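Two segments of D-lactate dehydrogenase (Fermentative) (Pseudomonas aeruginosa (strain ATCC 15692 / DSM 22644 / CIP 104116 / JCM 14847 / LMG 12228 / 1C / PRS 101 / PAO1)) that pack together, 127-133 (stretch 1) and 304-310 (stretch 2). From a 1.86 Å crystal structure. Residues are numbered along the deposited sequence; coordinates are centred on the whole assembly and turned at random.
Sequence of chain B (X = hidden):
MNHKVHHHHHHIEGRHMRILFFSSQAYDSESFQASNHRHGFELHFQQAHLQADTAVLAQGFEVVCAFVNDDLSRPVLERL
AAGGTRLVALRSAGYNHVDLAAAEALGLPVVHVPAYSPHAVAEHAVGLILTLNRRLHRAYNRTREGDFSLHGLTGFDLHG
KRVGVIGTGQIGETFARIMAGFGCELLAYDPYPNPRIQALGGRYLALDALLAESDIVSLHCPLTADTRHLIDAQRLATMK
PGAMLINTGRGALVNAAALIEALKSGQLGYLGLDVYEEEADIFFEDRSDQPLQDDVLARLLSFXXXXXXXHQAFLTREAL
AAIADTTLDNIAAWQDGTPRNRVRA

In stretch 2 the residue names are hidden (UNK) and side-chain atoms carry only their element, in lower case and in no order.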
ATOM      1  N   GLY B 127      13.431 -15.591   6.146  1.00 21.54           N
ATOM      2  CA  GLY B 127      12.346 -14.653   6.224  1.00 23.57           C
ATOM      3  C   GLY B 127      11.646 -14.454   4.859  1.00 22.38           C
ATOM      4  O   GLY B 127      10.408 -14.387   4.766  1.00 22.31           O
ATOM      5  N   LEU B 128      12.433 -14.502   3.787  1.00 21.35           N
ATOM      6  CA  LEU B 128      11.881 -14.291   2.433  1.00 20.78           C
ATOM      7  C   LEU B 128      11.048 -15.527   2.138  1.00 21.52           C
ATOM      8  O   LEU B 128       9.948 -15.434   1.566  1.00 19.37           O
ATOM      9  CB  LEU B 128      13.031 -14.135   1.383  1.00 21.94           C
ATOM     10  CG  LEU B 128      13.695 -12.729   1.369  1.00 23.24           C
ATOM     11  CD1 LEU B 128      14.837 -12.762   0.316  1.00 23.89           C
ATOM     12  CD2 LEU B 128      12.728 -11.622   1.090  1.00 24.56           C
ATOM     13  N   ILE B 129      11.555 -16.692   2.508  1.00 19.67           N
ATOM     14  CA  ILE B 129      10.790 -17.940   2.280  1.00 20.03           C
ATOM     15  C   ILE B 129       9.427 -17.890   2.971  1.00 20.57           C
ATOM     16  O   ILE B 129       8.379 -18.191   2.359  1.00 20.80           O
ATOM     17  CB  ILE B 129      11.589 -19.174   2.820  1.00 20.62           C
ATOM     18  CG1 ILE B 129      12.753 -19.420   1.883  1.00 20.94           C
ATOM     19  CG2 ILE B 129      10.703 -20.408   2.871  1.00 21.08           C
ATOM     20  CD1 ILE B 129      13.755 -20.425   2.304  1.00 22.05           C
ATOM     21  N   LEU B 130       9.414 -17.475   4.232  1.00 20.67           N
ATOM     22  CA  LEU B 130       8.177 -17.524   4.990  1.00 22.35           C
ATOM     23  C   LEU B 130       7.211 -16.466   4.559  1.00 21.19           C
ATOM     24  O   LEU B 130       6.031 -16.722   4.472  1.00 20.57           O
ATOM     25  CB  LEU B 130       8.457 -17.396   6.488  1.00 22.47           C
ATOM     26  CG  LEU B 130       8.892 -18.757   7.081  1.00 25.68           C
ATOM     27  CD1 LEU B 130       9.587 -18.504   8.364  1.00 27.43           C
ATOM     28  CD2 LEU B 130       7.699 -19.718   7.194  1.00 28.21           C
ATOM     29  N   THR B 131       7.709 -15.266   4.216  1.00 20.99           N
ATOM     30  CA  THR B 131       6.813 -14.255   3.762  1.00 21.68           C
ATOM     31  C   THR B 131       6.145 -14.673   2.429  1.00 21.09           C
ATOM     32  O   THR B 131       4.962 -14.409   2.212  1.00 20.99           O
ATOM     33  CB  THR B 131       7.419 -12.811   3.703  1.00 26.16           C
ATOM     34  OG1 THR B 131       6.341 -11.899   3.422  1.00 30.74           O
ATOM     35  CG2 THR B 131       8.348 -12.622   2.623  1.00 28.89           C
ATOM     36  N   LEU B 132       6.923 -15.240   1.530  1.00 20.46           N
ATOM     37  CA  LEU B 132       6.376 -15.675   0.275  1.00 20.59           C
ATOM     38  C   LEU B 132       5.364 -16.834   0.470  1.00 19.09           C
ATOM     39  O   LEU B 132       4.291 -16.841  -0.117  1.00 20.26           O
ATOM     40  CB  LEU B 132       7.488 -16.147  -0.656  1.00 20.06           C
ATOM     41  CG  LEU B 132       8.354 -15.043  -1.317  1.00 20.45           C
ATOM     42  CD1 LEU B 132       9.662 -15.612  -1.831  1.00 20.15           C
ATOM     43  CD2 LEU B 132       7.512 -14.433  -2.451  1.00 21.22           C
ATOM     44  N   ASN B 133       5.749 -17.786   1.317  1.00 20.22           N
ATOM     45  CA  ASN B 133       4.965 -18.996   1.521  1.00 19.20           C
ATOM     46  C   ASN B 133       3.582 -18.596   2.102  1.00 18.51           C
ATOM     47  O   ASN B 133       2.525 -18.963   1.563  1.00 19.28           O
ATOM     48  CB  ASN B 133       5.727 -19.864   2.487  1.00 19.64           C
ATOM     49  CG  ASN B 133       5.036 -21.169   2.814  1.00 22.22           C
ATOM     50  OD1 ASN B 133       3.794 -21.274   2.776  1.00 21.59           O
ATOM     51  ND2 ASN B 133       5.826 -22.137   3.249  1.00 24.26           N
ATOM     52  N   UNK B 304       2.663 -10.898  -7.786  1.00 23.39           N
ATOM     53  CA  UNK B 304       2.140 -11.047  -6.446  1.00 25.50           C
ATOM     54  C   UNK B 304       2.967 -12.025  -5.619  1.00 24.77           C
ATOM     55  O   UNK B 304       2.832 -12.060  -4.430  1.00 28.76           O
ATOM     56  c   UNK B 304       0.717 -11.652  -6.698  1.00 26.07           C
ATOM     57  c   UNK B 304       0.807 -12.332  -7.951  1.00 27.04           C
ATOM     58  c   UNK B 304       1.697 -11.353  -8.791  1.00 27.08           C
ATOM     59  N   UNK B 305       3.760 -12.841  -6.275  1.00 22.87           N
ATOM     60  CA  UNK B 305       4.519 -13.931  -5.708  1.00 21.29           C
ATOM     61  C   UNK B 305       6.019 -13.701  -5.860  1.00 21.50           C
ATOM     62  O   UNK B 305       6.805 -14.624  -5.840  1.00 21.73           O
ATOM     63  c   UNK B 305       4.195 -15.186  -7.958  1.00 23.34           C
ATOM     64  o   UNK B 305       4.117 -14.130  -8.570  1.00 23.67           O
ATOM     65  n   UNK B 305       4.324 -16.360  -8.575  1.00 23.97           N
ATOM     66  c   UNK B 305       4.113 -15.244  -6.395  1.00 21.58           C
ATOM     67  N   UNK B 306       6.366 -12.429  -5.922  1.00 22.23           N
ATOM     68  CA  UNK B 306       7.770 -11.955  -5.862  1.00 22.19           C
ATOM     69  C   UNK B 306       7.960 -10.932  -4.767  1.00 20.81           C
ATOM     70  O   UNK B 306       7.154 -10.035  -4.633  1.00 22.01           O
ATOM     71  c   UNK B 306       8.180 -11.309  -7.186  1.00 23.17           C
ATOM     72  c   UNK B 306       8.081 -12.316  -8.304  1.00 21.97           C
ATOM     73  c   UNK B 306       9.558 -10.694  -7.111  1.00 24.14           C
ATOM     74  N   UNK B 307       9.025 -11.106  -3.962  1.00 21.04           N
ATOM     75  CA  UNK B 307       9.431 -10.109  -2.955  1.00 21.86           C
ATOM     76  C   UNK B 307      10.900  -9.812  -3.194  1.00 22.50           C
ATOM     77  O   UNK B 307      11.698 -10.739  -3.270  1.00 22.00           O
ATOM     78  c   UNK B 307       9.254 -10.686  -1.508  1.00 21.57           C
ATOM     79  c   UNK B 307       9.851  -9.738  -0.497  1.00 23.19           C
ATOM     80  c   UNK B 307       7.740 -10.898  -1.229  1.00 22.07           C
ATOM     81  N   UNK B 308      11.188  -8.528  -3.273  1.00 23.37           N
ATOM     82  CA  UNK B 308      12.550  -8.018  -3.491  1.00 24.49           C
ATOM     83  C   UNK B 308      12.871  -7.119  -2.330  1.00 24.06           C
ATOM     84  O   UNK B 308      12.098  -6.238  -1.993  1.00 24.64           O
ATOM     85  c   UNK B 308      12.666  -7.202  -4.765  1.00 25.39           C
ATOM     86  c   UNK B 308      12.297  -8.052  -5.949  1.00 24.94           C
ATOM     87  c   UNK B 308      14.103  -6.595  -4.891  1.00 26.00           C
ATOM     88  N   UNK B 309      14.011  -7.429  -1.649  1.00 25.00           N
ATOM     89  CA  UNK B 309      14.603  -6.554  -0.690  1.00 24.54           C
ATOM     90  C   UNK B 309      15.927  -6.029  -1.271  1.00 24.98           C
ATOM     91  O   UNK B 309      16.559  -6.717  -2.062  1.00 22.91           O
ATOM     92  c   UNK B 309      13.385  -7.570   1.353  1.00 25.75           C
ATOM     93  o   UNK B 309      15.474  -8.475   0.566  1.00 24.84           O
ATOM     94  c   UNK B 309      14.789  -7.255   0.705  1.00 24.94           C
ATOM     95  N   UNK B 310      16.285  -4.805  -0.876  1.00 27.29           N
ATOM     96  CA  UNK B 310      17.302  -4.046  -1.590  1.00 29.58           C
ATOM     97  C   UNK B 310      18.687  -4.237  -0.966  1.00 29.77           C
ATOM     98  O   UNK B 310      19.259  -3.336  -0.313  1.00 32.71           O
ATOM     99  c   UNK B 310      16.891  -2.583  -1.743  1.00 29.79           C
TER

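Position 304 carries three side-chain carbons that close a ring onto the backbone N, the third lying within bonding distance of it. No other residue type forms this ring, so it is Pro304; its side chain is out of reach of stretch 1 and takes no part in the contact.

At position 305 the side chain has two carbons, the second bearing one oxygen and one nitrogen. This short, planar carboxamide identifies Asn305. Its CA-to-CB bond points sideways and the end of the side chain leads away from stretch 1, where its ND2 is hydrogen-bonded elsewhere in the structure. The backbone makes the contact instead: Asn305 O lies 3.5 Å from Leu132 CD2, and the CA atoms of Asn305 and Leu132 are 6.5 Å apart.

Position 306 opens the strand with three carbons, one carrying the other two. Branching at CB with no further atom gives Val306. Its CB points away from the helix, and its approach to stretch 1 is through the backbone, with Val306 N 4.2 Å from Leu132 CD2.

The same three-carbon fork recurs at position 307, now directed toward the helix. One methyl lies near the end of Leu128, while the other approaches Leu132; the methyl of Thr131 is within reach of both. The residue is Val307, with chi1 in the t well. Its CG1 is 3.8 Å from Leu128 CD2, and its CG2 is 3.7 Å from Leu132 CD2 and 4.3 Å from Thr131 CG2.

Position 308 again shows one carbon carrying two others, hence Val308. As strand alternation requires, its CB points away, and it makes no contact with stretch 1.

At position 309 the first side-chain carbon carries one oxygen and one carbon, the pattern of Thr309. Its CB points toward the helix; the methyl CG2 sits 4.1 Å from Leu128 CD2, while OG1 is hydrogen-bonded elsewhere in the structure.

A single side-chain carbon remains at position 310, making it Ala310, beyond reach of the helix segment.

The contact is thus a small apolar packing of helix against strand, burying 246 Å² in total with no hydrogen bond across it. The N-to-C directions run at 145°, so Leu128 lies near Val307 and Thr309, whereas Leu132, one turn later, lies near Asn305 and Val307. Both leucines leave the helix sideways, but their m,t rotamers bring their ends nearer the strand. Val307 fits between these ends, joined by the methyl of Thr131, and is the most extensively covered residue of the pair of stretches.

Stretch 2 (304-310) PNVVVTA
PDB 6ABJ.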